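Local structure of regulatory protein BLAR1 (Bacillus licheniformis, 1NRF) at residues T64-F68 against Y131-Y137. The protein probably senses beta-lactam antibiotics at the cell surface through acylation of a serine in this extracellular C-terminal domain and passes the signal across the membrane. Numbering follows the deposited sequence.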
ATOM      1  N   THR A  64       0.551  -4.254  -0.120  1.00 26.81           N
ATOM      2  CA  THR A  64       0.569  -2.823   0.224  1.00 26.81           C
ATOM      3  C   THR A  64       1.637  -2.562   1.274  1.00 26.67           C
ATOM      4  O   THR A  64       2.169  -1.457   1.378  1.00 25.45           O
ATOM      5  CB  THR A  64      -0.802  -2.290   0.800  1.00 26.87           C
ATOM      6  OG1 THR A  64      -1.087  -2.898   2.069  1.00 22.11           O
ATOM      7  CG2 THR A  64      -1.925  -2.556  -0.174  1.00 23.79           C
ATOM      8  N   TYR A  65       1.959  -3.599   2.038  1.00 25.94           N
ATOM      9  CA  TYR A  65       2.931  -3.479   3.110  1.00 27.63           C
ATOM     10  C   TYR A  65       4.396  -3.368   2.642  1.00 28.60           C
ATOM     11  O   TYR A  65       5.271  -2.936   3.404  1.00 28.55           O
ATOM     12  CB  TYR A  65       2.761  -4.671   4.066  1.00 28.16           C
ATOM     13  CG  TYR A  65       3.701  -4.615   5.229  1.00 27.45           C
ATOM     14  CD1 TYR A  65       3.497  -3.703   6.258  1.00 26.66           C
ATOM     15  CD2 TYR A  65       4.855  -5.395   5.249  1.00 25.91           C
ATOM     16  CE1 TYR A  65       4.422  -3.553   7.273  1.00 27.97           C
ATOM     17  CE2 TYR A  65       5.791  -5.261   6.260  1.00 28.97           C
ATOM     18  CZ  TYR A  65       5.570  -4.331   7.269  1.00 29.38           C
ATOM     19  OH  TYR A  65       6.498  -4.163   8.263  1.00 28.01           O
ATOM     20  N   LYS A  66       4.660  -3.760   1.397  1.00 28.43           N
ATOM     21  CA  LYS A  66       6.010  -3.709   0.835  1.00 29.65           C
ATOM     22  C   LYS A  66       6.665  -2.321   0.945  1.00 31.32           C
ATOM     23  O   LYS A  66       7.892  -2.200   1.002  1.00 32.12           O
ATOM     24  CB  LYS A  66       5.980  -4.143  -0.631  1.00 30.42           C
ATOM     25  CG  LYS A  66       5.851  -5.643  -0.869  1.00 28.74           C
ATOM     26  CD  LYS A  66       5.748  -5.896  -2.369  1.00 28.91           C
ATOM     27  CE  LYS A  66       5.823  -7.365  -2.727  1.00 27.63           C
ATOM     28  NZ  LYS A  66       4.727  -8.150  -2.138  1.00 24.79           N
ATOM     29  N   VAL A  67       5.843  -1.277   0.973  1.00 31.63           N
ATOM     30  CA  VAL A  67       6.336   0.091   1.100  1.00 31.47           C
ATOM     31  C   VAL A  67       7.097   0.242   2.418  1.00 30.50           C
ATOM     32  O   VAL A  67       8.192   0.806   2.458  1.00 28.37           O
ATOM     33  CB  VAL A  67       5.160   1.114   1.071  1.00 32.65           C
ATOM     34  CG1 VAL A  67       5.668   2.515   1.359  1.00 34.26           C
ATOM     35  CG2 VAL A  67       4.463   1.075  -0.292  1.00 33.65           C
ATOM     36  N   PHE A  68       6.517  -0.276   3.492  1.00 30.50           N
ATOM     37  CA  PHE A  68       7.149  -0.175   4.797  1.00 33.75           C
ATOM     38  C   PHE A  68       8.216  -1.241   4.974  1.00 35.28           C
ATOM     39  O   PHE A  68       9.172  -1.053   5.717  1.00 35.84           O
ATOM     40  CB  PHE A  68       6.098  -0.257   5.905  1.00 33.63           C
ATOM     41  CG  PHE A  68       5.158   0.912   5.922  1.00 31.88           C
ATOM     42  CD1 PHE A  68       4.053   0.948   5.075  1.00 32.63           C
ATOM     43  CD2 PHE A  68       5.409   2.005   6.738  1.00 29.36           C
ATOM     44  CE1 PHE A  68       3.213   2.060   5.041  1.00 30.77           C
ATOM     45  CE2 PHE A  68       4.574   3.123   6.712  1.00 31.34           C
ATOM     46  CZ  PHE A  68       3.473   3.148   5.859  1.00 30.57           C
ATOM     47  N   TYR A 131       9.678  -3.077  14.768  1.00 34.54           N
ATOM     48  CA  TYR A 131       9.328  -2.118  13.724  1.00 34.47           C
ATOM     49  C   TYR A 131       7.835  -1.805  13.681  1.00 33.08           C
ATOM     50  O   TYR A 131       7.434  -0.641  13.740  1.00 30.76           O
ATOM     51  CB  TYR A 131       9.784  -2.656  12.364  1.00 35.85           C
ATOM     52  CG  TYR A 131       9.564  -1.711  11.203  1.00 37.97           C
ATOM     53  CD1 TYR A 131      10.197  -0.468  11.158  1.00 36.82           C
ATOM     54  CD2 TYR A 131       8.741  -2.073  10.131  1.00 37.55           C
ATOM     55  CE1 TYR A 131      10.024   0.388  10.075  1.00 35.99           C
ATOM     56  CE2 TYR A 131       8.561  -1.225   9.043  1.00 36.99           C
ATOM     57  CZ  TYR A 131       9.209   0.002   9.020  1.00 37.42           C
ATOM     58  OH  TYR A 131       9.066   0.829   7.929  1.00 38.51           O
ATOM     59  N   LEU A 132       7.018  -2.849  13.579  1.00 33.04           N
ATOM     60  CA  LEU A 132       5.574  -2.675  13.525  1.00 33.37           C
ATOM     61  C   LEU A 132       5.114  -1.849  14.719  1.00 33.72           C
ATOM     62  O   LEU A 132       4.144  -1.098  14.626  1.00 33.12           O
ATOM     63  CB  LEU A 132       4.869  -4.027  13.516  1.00 31.11           C
ATOM     64  CG  LEU A 132       5.162  -4.935  12.327  1.00 34.38           C
ATOM     65  CD1 LEU A 132       4.489  -6.290  12.546  1.00 33.98           C
ATOM     66  CD2 LEU A 132       4.674  -4.275  11.040  1.00 33.44           C
ATOM     67  N   LYS A 133       5.807  -1.994  15.844  1.00 33.03           N
ATOM     68  CA  LYS A 133       5.452  -1.225  17.023  1.00 34.42           C
ATOM     69  C   LYS A 133       5.977   0.197  16.881  1.00 34.28           C
ATOM     70  O   LYS A 133       5.282   1.151  17.231  1.00 34.98           O
ATOM     71  CB  LYS A 133       6.015  -1.865  18.290  1.00 35.11           C
ATOM     72  CG  LYS A 133       5.251  -3.086  18.755  1.00 39.71           C
ATOM     73  CD  LYS A 133       5.841  -3.653  20.040  1.00 43.32           C
ATOM     74  CE  LYS A 133       5.080  -4.901  20.485  1.00 46.52           C
ATOM     75  NZ  LYS A 133       5.595  -5.467  21.773  1.00 47.95           N
ATOM     76  N   SER A 134       7.191   0.344  16.346  1.00 32.47           N
ATOM     77  CA  SER A 134       7.767   1.672  16.195  1.00 32.05           C
ATOM     78  C   SER A 134       6.928   2.592  15.300  1.00 29.89           C
ATOM     79  O   SER A 134       6.936   3.801  15.478  1.00 30.75           O
ATOM     80  CB  SER A 134       9.230   1.592  15.692  1.00 33.10           C
ATOM     81  OG  SER A 134       9.348   1.156  14.343  1.00 33.61           O
ATOM     82  N   ILE A 135       6.200   2.033  14.342  1.00 29.42           N
ATOM     83  CA  ILE A 135       5.373   2.872  13.476  1.00 29.12           C
ATOM     84  C   ILE A 135       3.888   2.597  13.690  1.00 30.67           C
ATOM     85  O   ILE A 135       3.042   3.106  12.946  1.00 31.45           O
ATOM     86  CB  ILE A 135       5.701   2.662  11.974  1.00 27.24           C
ATOM     87  CG1 ILE A 135       5.383   1.222  11.565  1.00 26.61           C
ATOM     88  CG2 ILE A 135       7.156   3.023  11.704  1.00 26.46           C
ATOM     89  CD1 ILE A 135       5.506   0.963  10.073  1.00 25.97           C
ATOM     90  N   HIS A 136       3.588   1.808  14.722  1.00 30.40           N
ATOM     91  CA  HIS A 136       2.221   1.408  15.055  1.00 32.63           C
ATOM     92  C   HIS A 136       1.395   1.100  13.798  1.00 32.09           C
ATOM     93  O   HIS A 136       0.440   1.802  13.458  1.00 30.72           O
ATOM     94  CB  HIS A 136       1.528   2.482  15.915  1.00 37.07           C
ATOM     95  CG  HIS A 136       0.310   1.981  16.635  1.00 41.84           C
ATOM     96  ND1 HIS A 136      -0.033   2.402  17.902  1.00 43.19           N
ATOM     97  CD2 HIS A 136      -0.637   1.081  16.269  1.00 42.64           C
ATOM     98  CE1 HIS A 136      -1.135   1.781  18.288  1.00 44.54           C
ATOM     99  NE2 HIS A 136      -1.521   0.974  17.315  1.00 44.56           N
ATOM    100  N   TYR A 137       1.780   0.022  13.123  1.00 32.44           N
ATOM    101  CA  TYR A 137       1.117  -0.413  11.907  1.00 32.61           C
ATOM    102  C   TYR A 137      -0.044  -1.371  12.184  1.00 32.83           C
ATOM    103  O   TYR A 137       0.156  -2.525  12.564  1.00 34.59           O
ATOM    104  CB  TYR A 137       2.143  -1.070  10.983  1.00 30.57           C
ATOM    105  CG  TYR A 137       1.637  -1.357   9.584  1.00 31.17           C
ATOM    106  CD1 TYR A 137       0.716  -2.381   9.340  1.00 29.69           C
ATOM    107  CD2 TYR A 137       2.113  -0.631   8.495  1.00 29.41           C
ATOM    108  CE1 TYR A 137       0.292  -2.671   8.049  1.00 25.67           C
ATOM    109  CE2 TYR A 137       1.696  -0.920   7.198  1.00 26.25           C
ATOM    110  CZ  TYR A 137       0.788  -1.939   6.987  1.00 25.60           C
ATOM    111  OH  TYR A 137       0.385  -2.220   5.710  1.00 24.21           O
TER
HETATM  112  O   HOH W   1       1.132  -0.267   3.704  1.00 30.94           O
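The Y137 ring packs against both Y65 and F68, and the three form an aromatic cluster built from two T-shaped contacts. Y65 turns its edge to the face of Y137, the planes standing at 88° with Y65 CD1 3.3 Å from Y137 CZ. Y137 in turn points its own edge at a face of F68, with planes at 77° and Y137 CE2 3.7 Å from F68 CD1. With CG anti to the backbone N (chi1 -170°), the Y137 ring extends across to Y65 and F68.

Beside the rings, I135 CD1 meets F68 CD2 at 3.5 Å, while L132 CD2 lies 3.8 Å from Y65 CE1. Y131 approaches F68 at about a right angle and places CE2 4.1 Å from F68 CB; the Y65 hydroxyl lies in the plane of the Y131 ring, at its edge. I164 of helix 158-170 touches F68, I135 and Y137, joining a third helix to the packing.

A water adds a polar link. It donates to T64 O and also hydrogen-bonds Y137 OH at 2.9 Å, lying in the plane of that ring. T64 OG1 is held instead by P61 O and Q161 OE1.

Just before Y137 in the chain, a Schellman motif ends helix 125-134: Y137 N bonds L132 O and H136 N bonds K133 O. The chain thereby turns Y137 back toward 64-68.

Segment 64-68 follows S63, by similarity the acylated serine, and includes K66 of the apparent SxxK motif, whose NZ hydrogen-bonds S63 OG. The buried contact joins the residues just after S63 to the end of helix 125-134 in the all-helical part of the penicillin-binding fold. Perpendicular ring packing and one water-mediated bond, which gives the buried Y137 hydroxyl a partner, together fix the Y137 ring against the backbone next to S63.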